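Local atomic coordinates of GARP domain-containing protein (Trypanosoma brucei brucei TREU927, PDB entry 6XZ6), a protein that serves as a trypanosome receptor for the host complement regulator factor H, which increases transmission of the parasite to tsetse flies. Residues E9-Q12 against T13-L16; D105-E108 against S109-S113. All coordinates share one frame; numbering follows the deposited sequence.

Contact 1: E9-Q12 against T13-L16; sequences ELEQ and TKAL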
loop_
_atom_site.group_PDB
_atom_site.type_symbol
_atom_site.label_atom_id
_atom_site.label_comp_id
_atom_site.label_asym_id
_atom_site.label_seq_id
_atom_site.Cartn_x
_atom_site.Cartn_y
_atom_site.Cartn_z
ATOM N N GLU A 9 -2.325 -26.817 8.269
ATOM C CA GLU A 9 -1.226 -26.337 7.464
ATOM C C GLU A 9 -1.679 -25.793 6.106
ATOM O O GLU A 9 -1.076 -24.857 5.592
ATOM C CB GLU A 9 -0.158 -27.429 7.339
ATOM C CG GLU A 9 1.113 -26.919 6.662
ATOM C CD GLU A 9 2.198 -27.925 6.357
ATOM O OE1 GLU A 9 3.124 -27.545 5.606
ATOM O OE2 GLU A 9 2.123 -29.078 6.851
ATOM N N LEU A 10 -2.748 -26.359 5.530
ATOM C CA LEU A 10 -3.280 -25.877 4.233
ATOM C C LEU A 10 -4.016 -24.549 4.439
ATOM O O LEU A 10 -3.854 -23.634 3.633
ATOM C CB LEU A 10 -4.174 -26.930 3.552
ATOM C CG LEU A 10 -4.747 -26.627 2.164
ATOM C CD1 LEU A 10 -3.656 -26.069 1.159
ATOM C CD2 LEU A 10 -5.381 -27.827 1.615
ATOM N N GLU A 11 -4.776 -24.426 5.551
ATOM C CA GLU A 11 -5.477 -23.194 5.938
ATOM C C GLU A 11 -4.467 -22.095 6.206
ATOM O O GLU A 11 -4.663 -20.977 5.728
ATOM C CB GLU A 11 -6.429 -23.407 7.146
ATOM C CG GLU A 11 -7.836 -23.848 6.753
ATOM C CD GLU A 11 -8.405 -23.315 5.436
ATOM O OE1 GLU A 11 -8.559 -24.122 4.485
ATOM O OE2 GLU A 11 -8.681 -22.093 5.349
ATOM N N GLN A 12 -3.354 -22.442 6.902
ATOM C CA GLN A 12 -2.234 -21.532 7.220
ATOM C C GLN A 12 -1.477 -21.084 5.979
ATOM O O GLN A 12 -1.078 -19.933 5.923
ATOM C CB GLN A 12 -1.230 -22.181 8.191
ATOM C CG GLN A 12 -1.721 -22.350 9.624
ATOM C CD GLN A 12 -0.852 -23.293 10.415
ATOM O OE1 GLN A 12 0.286 -23.648 10.046
ATOM N NE2 GLN A 12 -1.385 -23.716 11.524
ATOM N N THR A 13 -1.208 -22.001 5.029
ATOM C CA THR A 13 -0.438 -21.698 3.810
ATOM C C THR A 13 -1.243 -20.742 2.907
ATOM O O THR A 13 -0.665 -19.827 2.345
ATOM C CB THR A 13 0.052 -22.995 3.125
ATOM O OG1 THR A 13 0.799 -23.737 4.076
ATOM C CG2 THR A 13 0.949 -22.728 1.916
ATOM N N LYS A 14 -2.585 -20.936 2.836
ATOM C CA LYS A 14 -3.531 -20.110 2.103
ATOM C C LYS A 14 -3.532 -18.682 2.666
ATOM O O LYS A 14 -3.523 -17.742 1.891
ATOM C CB LYS A 14 -4.939 -20.719 2.203
ATOM C CG LYS A 14 -5.276 -21.774 1.147
ATOM C CD LYS A 14 -6.567 -22.455 1.481
ATOM C CE LYS A 14 -7.145 -23.261 0.347
ATOM N NZ LYS A 14 -8.453 -23.894 0.723
ATOM N N ALA A 15 -3.516 -18.520 4.011
ATOM C CA ALA A 15 -3.487 -17.224 4.710
ATOM C C ALA A 15 -2.212 -16.452 4.427
ATOM O O ALA A 15 -2.289 -15.253 4.213
ATOM C CB ALA A 15 -3.650 -17.427 6.189
ATOM N N LEU A 16 -1.048 -17.127 4.387
ATOM C CA LEU A 16 0.264 -16.557 4.025
ATOM C C LEU A 16 0.250 -16.066 2.575
ATOM O O LEU A 16 0.743 -14.993 2.275
ATOM C CB LEU A 16 1.390 -17.615 4.191
ATOM C CG LEU A 16 1.781 -18.061 5.619
ATOM C CD1 LEU A 16 2.872 -19.072 5.561
ATOM C CD2 LEU A 16 2.283 -16.899 6.444
#

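Contact 2: D105-E108 against S109-S113; sequences DSFE and SEYES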
loop_
_atom_site.group_PDB
_atom_site.type_symbol
_atom_site.label_atom_id
_atom_site.label_comp_id
_atom_site.label_asym_id
_atom_site.label_seq_id
_atom_site.Cartn_x
_atom_site.Cartn_y
_atom_site.Cartn_z
ATOM N N ASP A 105 4.599 1.971 1.816
ATOM C CA ASP A 105 5.777 1.382 1.224
ATOM C C ASP A 105 6.715 0.848 2.297
ATOM O O ASP A 105 7.336 -0.185 2.097
ATOM C CB ASP A 105 6.432 2.374 0.241
ATOM C CG ASP A 105 5.748 2.438 -1.134
ATOM O OD1 ASP A 105 4.521 2.116 -1.223
ATOM O OD2 ASP A 105 6.423 2.811 -2.116
ATOM N N SER A 106 6.767 1.505 3.462
ATOM C CA SER A 106 7.559 1.066 4.615
ATOM C C SER A 106 6.950 -0.209 5.199
ATOM O O SER A 106 7.686 -1.100 5.628
ATOM C CB SER A 106 7.582 2.151 5.680
ATOM O OG SER A 106 8.324 3.246 5.183
ATOM N N PHE A 107 5.606 -0.290 5.188
ATOM C CA PHE A 107 4.842 -1.422 5.679
ATOM C C PHE A 107 5.093 -2.654 4.810
ATOM O O PHE A 107 5.413 -3.725 5.335
ATOM C CB PHE A 107 3.351 -1.057 5.741
ATOM C CG PHE A 107 2.408 -2.209 5.935
ATOM C CD1 PHE A 107 2.433 -2.955 7.109
ATOM C CD2 PHE A 107 1.496 -2.556 4.945
ATOM C CE1 PHE A 107 1.558 -4.028 7.287
ATOM C CE2 PHE A 107 0.612 -3.618 5.132
ATOM C CZ PHE A 107 0.662 -4.356 6.291
ATOM N N GLU A 108 4.983 -2.493 3.480
ATOM C CA GLU A 108 5.202 -3.568 2.522
ATOM C C GLU A 108 6.645 -4.054 2.658
ATOM O O GLU A 108 6.894 -5.257 2.671
ATOM C CB GLU A 108 4.879 -3.070 1.107
ATOM C CG GLU A 108 5.190 -4.065 -0.001
ATOM C CD GLU A 108 6.605 -4.158 -0.567
ATOM O OE1 GLU A 108 7.429 -3.253 -0.280
ATOM O OE2 GLU A 108 6.880 -5.139 -1.306
ATOM N N SER A 109 7.586 -3.125 2.767
ATOM C CA SER A 109 9.006 -3.425 2.913
ATOM C C SER A 109 9.293 -4.265 4.157
ATOM O O SER A 109 10.086 -5.193 4.093
ATOM C CB SER A 109 9.824 -2.140 2.914
ATOM O OG SER A 109 11.073 -2.374 3.535
ATOM N N GLU A 110 8.617 -3.971 5.260
ATOM C CA GLU A 110 8.765 -4.658 6.546
ATOM C C GLU A 110 8.361 -6.122 6.502
ATOM O O GLU A 110 8.972 -6.933 7.213
ATOM C CB GLU A 110 7.914 -3.950 7.615
ATOM C CG GLU A 110 8.405 -4.143 9.042
ATOM C CD GLU A 110 7.443 -3.703 10.134
ATOM O OE1 GLU A 110 6.508 -2.920 9.843
ATOM O OE2 GLU A 110 7.604 -4.170 11.285
ATOM N N TYR A 111 7.317 -6.458 5.700
ATOM C CA TYR A 111 6.747 -7.807 5.676
ATOM C C TYR A 111 6.839 -8.619 4.390
ATOM O O TYR A 111 6.721 -9.836 4.496
ATOM C CB TYR A 111 5.268 -7.738 6.090
ATOM C CG TYR A 111 5.073 -7.322 7.528
ATOM C CD1 TYR A 111 5.267 -8.228 8.568
ATOM C CD2 TYR A 111 4.715 -6.022 7.855
ATOM C CE1 TYR A 111 5.092 -7.855 9.898
ATOM C CE2 TYR A 111 4.584 -5.624 9.183
ATOM C CZ TYR A 111 4.774 -6.548 10.202
ATOM O OH TYR A 111 4.611 -6.199 11.516
ATOM N N GLU A 112 6.982 -8.007 3.199
ATOM C CA GLU A 112 6.923 -8.805 1.963
ATOM C C GLU A 112 7.947 -9.955 1.902
ATOM O O GLU A 112 7.552 -11.066 1.545
ATOM C CB GLU A 112 6.984 -7.945 0.696
ATOM C CG GLU A 112 6.493 -8.652 -0.564
ATOM C CD GLU A 112 7.475 -9.560 -1.275
ATOM O OE1 GLU A 112 7.022 -10.472 -2.001
ATOM O OE2 GLU A 112 8.701 -9.367 -1.104
ATOM N N SER A 113 9.219 -9.708 2.246
ATOM C CA SER A 113 10.280 -10.722 2.202
ATOM C C SER A 113 10.072 -11.864 3.220
ATOM O O SER A 113 10.530 -13.005 3.004
ATOM C CB SER A 113 11.636 -10.068 2.434
ATOM O OG SER A 113 11.557 -9.270 3.605
#

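Contact 1: E9-Q12 against T13-L16
T13 turns its hydroxyl back onto the helix one turn earlier, where OG1 donates to E9 O at 2.7 Å. The first torsion explains this: with chi1 at -56°, OG1 lies beside T13's own backbone N and anti to its carbonyl carbon, while CG2 takes the place anti to N. E9 O is therefore gripped twice, since T13 N also donates to it at 2.9 Å. The two donors come from opposite faces of the carbonyl plane, each tilted out of it, the backbone N by 35° and the hydroxyl by 25°. Such a hydroxyl-to-carbonyl bond back along the helix is often made by serine and threonine, and here it gives a buried hydroxyl its partner. The side chains of E9 and T13 run side by side in the same direction. E9 stays extended beyond CG, and its carboxylate leaves the helix to form a salt bridge with R16 of the factor H chain and to accept from G127 N. Q12, also extended, donates through NE2 to E18 O of that chain. On the exposed flank, K14 stretches out straight and crosses the E11 side chain, which bends at chi2 to set OE1 3.8 Å from NZ of K14, a long salt bridge. K14 CG passes 3.4 Å from L10 O. This i/i+4 turn of helix 4-61, part of a helical bundle, thus also meets factor H. Around it, E9 and T13 pack on I131 of helix 129-137, A15 and L16 face helix 148-161, and L16 also reaches F115, L118 and L119 of helix 67-125.

Contact 2: D105-E108 against S109-S113
F107 swings CG anti to its backbone N (chi1 167°), while Y111 sets its CG beside its own N (chi1 -66°), and these choices bring the two rings together one turn apart. F107 CE1 lies 3.8 Å from Y111 CD2; the planes are inclined at 61°, an oblique aromatic pair. Y111 also brings the edge of its ring to F107 O, with CD2 3.5 Å from that oxygen. E108 and E112 lie alongside each other on another flank of the helix. The E108 chain bends at chi2, laying OE2 against E112 CB at 3.4 Å. The two carboxylates are nearly parallel, and E108 OE2 and E112 OE2 are 4.6 Å apart, like charges that may repel; the salt bridge from E112 OE1 to R24 would offset this, and S116 OG hydrogen-bonds to the same oxygen. In the backbone, E108 O takes two donors: E112 N at 2.8 Å, almost in line with the carbonyl bond, and Y111 N at 3.3 Å, above the carbonyl plane. Y111 N makes only a weak bond to F107 O, so it uses both the i-4 and i-3 carbonyls. Y111 OH hydrogen-bonds to E169, and its ring meets Y170 edge-to-face. This i/i+4 packing lies on a long helix of the bundle, 67-125: F107 and Y111 touch L23 of helix 4-61 and E173 of helix 165-208, while D105 forms a salt bridge with R34 of helix 4-61.

Both contacts are single stretches of helix, with centres 20 Å apart and nearest atoms about 8 Å apart, and both help join helices 4-61 and 67-125: L16 packs on F115, L118 and L119, while F107 and Y111 pack on L23. Contact 1 lies farther from the chain's centre, yet most of its residues are buried, helped by short helices 129-137 and 148-161 and by factor H. Contact 2 is nearer the centre but only partly buried. A hydroxyl-to-carbonyl bond marks contact 1, an aromatic pair and neighbouring glutamates contact 2. Factor H makes a salt bridge and a hydrogen bond at contact 1, but only a weak hydrogen bond, to S109, and packing on E110 at contact 2.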